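PDB 6CCD: ABC transporter ATP-binding/permease protein Rv1747 from Mycobacterium tuberculosis, which uses ATP to move a still unknown substrate across the membrane, is required for virulence, and carries tandem FHA regulatory domains, the first of which is this fragment. Local coordinates for residues A[51-55]-A[56-60]. Sequence-based numbering, arbitrary orientation. Where two conformers were deposited one is given.
Sequences LRFDQ and GRWVA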
loop_
_atom_site.group_PDB
_atom_site.type_symbol
_atom_site.label_atom_id
_atom_site.label_comp_id
_atom_site.label_asym_id
_atom_site.label_seq_id
_atom_site.Cartn_x
_atom_site.Cartn_y
_atom_site.Cartn_z
ATOM N N LEU A 51 3.915 0.466 -4.187
ATOM C CA LEU A 51 4.411 -0.722 -3.490
ATOM C C LEU A 51 5.507 -1.354 -4.329
ATOM O O LEU A 51 5.358 -1.462 -5.535
ATOM C CB LEU A 51 3.294 -1.744 -3.247
ATOM C CG LEU A 51 1.964 -1.172 -2.749
ATOM C CD1 LEU A 51 0.922 -2.281 -2.584
ATOM C CD2 LEU A 51 2.168 -0.422 -1.422
ATOM N N ARG A 52 6.597 -1.787 -3.710
ATOM C CA ARG A 52 7.668 -2.382 -4.508
ATOM C C ARG A 52 8.601 -3.202 -3.652
ATOM O O ARG A 52 8.673 -3.018 -2.435
ATOM C CB ARG A 52 8.463 -1.308 -5.251
ATOM C CG ARG A 52 9.370 -0.470 -4.340
ATOM C CD ARG A 52 9.829 0.826 -5.031
ATOM N NE ARG A 52 10.511 0.639 -6.319
ATOM C CZ ARG A 52 11.826 0.726 -6.497
ATOM N NH1 ARG A 52 12.620 0.981 -5.470
ATOM N NH2 ARG A 52 12.346 0.568 -7.708
ATOM N N PHE A 53 9.284 -4.144 -4.297
ATOM C CA PHE A 53 10.254 -4.994 -3.615
ATOM C C PHE A 53 11.638 -4.405 -3.845
ATOM O O PHE A 53 12.100 -4.314 -4.981
ATOM C CB PHE A 53 10.176 -6.432 -4.133
ATOM C CG PHE A 53 10.986 -7.411 -3.329
ATOM C CD1 PHE A 53 10.475 -7.960 -2.169
ATOM C CD2 PHE A 53 12.258 -7.780 -3.741
ATOM C CE1 PHE A 53 11.218 -8.855 -1.417
ATOM C CE2 PHE A 53 13.004 -8.670 -2.996
ATOM C CZ PHE A 53 12.483 -9.209 -1.838
ATOM N N ASP A 54 12.293 -4.001 -2.767
ATOM C CA ASP A 54 13.546 -3.270 -2.874
ATOM C C ASP A 54 14.498 -3.648 -1.739
ATOM O O ASP A 54 14.107 -3.656 -0.566
ATOM C CB ASP A 54 13.283 -1.761 -2.858
ATOM C CG ASP A 54 14.544 -0.949 -3.118
ATOM O OD1 ASP A 54 15.268 -1.267 -4.083
ATOM O OD2 ASP A 54 14.813 -0.004 -2.357
ATOM N N GLN A 55 15.741 -3.962 -2.094
ATOM C CA GLN A 55 16.739 -4.329 -1.098
ATOM C C GLN A 55 16.198 -5.409 -0.170
ATOM O O GLN A 55 16.232 -5.279 1.059
ATOM C CB GLN A 55 17.174 -3.089 -0.311
ATOM C CG GLN A 55 17.849 -2.035 -1.205
ATOM C CD GLN A 55 18.115 -0.714 -0.483
ATOM O OE1 GLN A 55 19.041 -0.609 0.315
ATOM N NE2 GLN A 55 17.295 0.301 -0.766
ATOM N N GLY A 56 15.634 -6.450 -0.775
ATOM C CA GLY A 56 15.259 -7.640 -0.037
ATOM C C GLY A 56 13.944 -7.622 0.716
ATOM O O GLY A 56 13.631 -8.582 1.420
ATOM N N ARG A 57 13.166 -6.555 0.564
ATOM C CA ARG A 57 11.892 -6.469 1.267
ATOM C C ARG A 57 10.849 -5.675 0.493
ATOM O O ARG A 57 11.183 -4.815 -0.327
ATOM C CB ARG A 57 12.078 -5.827 2.641
ATOM C CG ARG A 57 12.316 -4.322 2.573
ATOM C CD ARG A 57 12.439 -3.728 3.950
ATOM N NE ARG A 57 13.481 -4.413 4.709
ATOM C CZ ARG A 57 14.108 -3.895 5.755
ATOM N NH1 ARG A 57 15.040 -4.601 6.378
ATOM N NH2 ARG A 57 13.799 -2.675 6.177
ATOM N N TRP A 58 9.581 -5.966 0.775
ATOM C CA TRP A 58 8.481 -5.177 0.252
ATOM C C TRP A 58 8.367 -3.884 1.035
ATOM O O TRP A 58 8.513 -3.888 2.257
ATOM C CB TRP A 58 7.161 -5.952 0.331
ATOM C CG TRP A 58 7.021 -6.968 -0.748
ATOM C CD1 TRP A 58 7.240 -8.311 -0.650
ATOM C CD2 TRP A 58 6.649 -6.719 -2.111
ATOM N NE1 TRP A 58 7.027 -8.917 -1.871
ATOM C CE2 TRP A 58 6.658 -7.959 -2.781
ATOM C CE3 TRP A 58 6.290 -5.570 -2.821
ATOM C CZ2 TRP A 58 6.329 -8.082 -4.125
ATOM C CZ3 TRP A 58 5.978 -5.690 -4.159
ATOM C CH2 TRP A 58 5.992 -6.940 -4.798
ATOM N N VAL A 59 8.115 -2.778 0.335
ATOM C CA VAL A 59 7.841 -1.517 1.006
ATOM C C VAL A 59 6.599 -0.842 0.442
ATOM O O VAL A 59 6.287 -0.986 -0.733
ATOM C CB VAL A 59 9.034 -0.534 0.907
ATOM C CG1 VAL A 59 10.199 -1.047 1.723
ATOM C CG2 VAL A 59 9.449 -0.311 -0.554
ATOM N N ALA A 60 5.888 -0.118 1.301
ATOM C CA ALA A 60 4.822 0.778 0.872
ATOM C C ALA A 60 5.323 2.205 0.993
ATOM O O ALA A 60 5.695 2.636 2.075
ATOM C CB ALA A 60 3.565 0.589 1.712
#
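Gly56 meets the ring of Phe53, whose CZ lies 3.3 Å from Gly56 C. With Gln55 it occupies the corner of a type I' turn running from Asp54 to Arg57, and both take the positive phi that such a turn demands. Arg57 closes the turn with two backbone bonds of unequal quality: Asp54 N gives a nearly straight one to Arg57 O (2.8 Å, 171°), whereas Arg57 N reaches Asp54 O at 3.3 Å from well above the carbonyl plane. The same Arg57 N sits over one face of the Phe53 ring, offset toward its rim.

Trp58 pairs with Phe53 at a non-hydrogen-bonded position, and the two side chains cross at about a right angle. This pairing sets Phe53 CB over the centre of the indole six-membered ring, 3.9 Å from its centroid, and CG anti to the backbone N (chi1 -171°) swings the phenyl edge onto the five-membered ring in a T-shaped stack with planes at 69°. Trp58 NE1, next to Phe53 CD1, is hydrogen-bonded to Pro8 O, which satisfies the one polar atom of this buried side chain. This tight two-residue hairpin joins strands 49-54 and 57-62 within one sheet of the FHA beta sandwich, its Leu51, Phe53 and Trp58 side facing the residues around Leu10 and Pro8.

On the other face, Val59 lies alongside Arg52, with CG2 3.8 Å from Arg52 CG, while their backbones exchange a pair of hydrogen bonds. Beyond CG the Arg52 chain bends at chi3, and its NE forms a salt bridge with Asp26. Buried Ala60 packs its CB against Leu51 CD2 at 3.6 Å; the Leu51 side chain also touches Val12 and Val29.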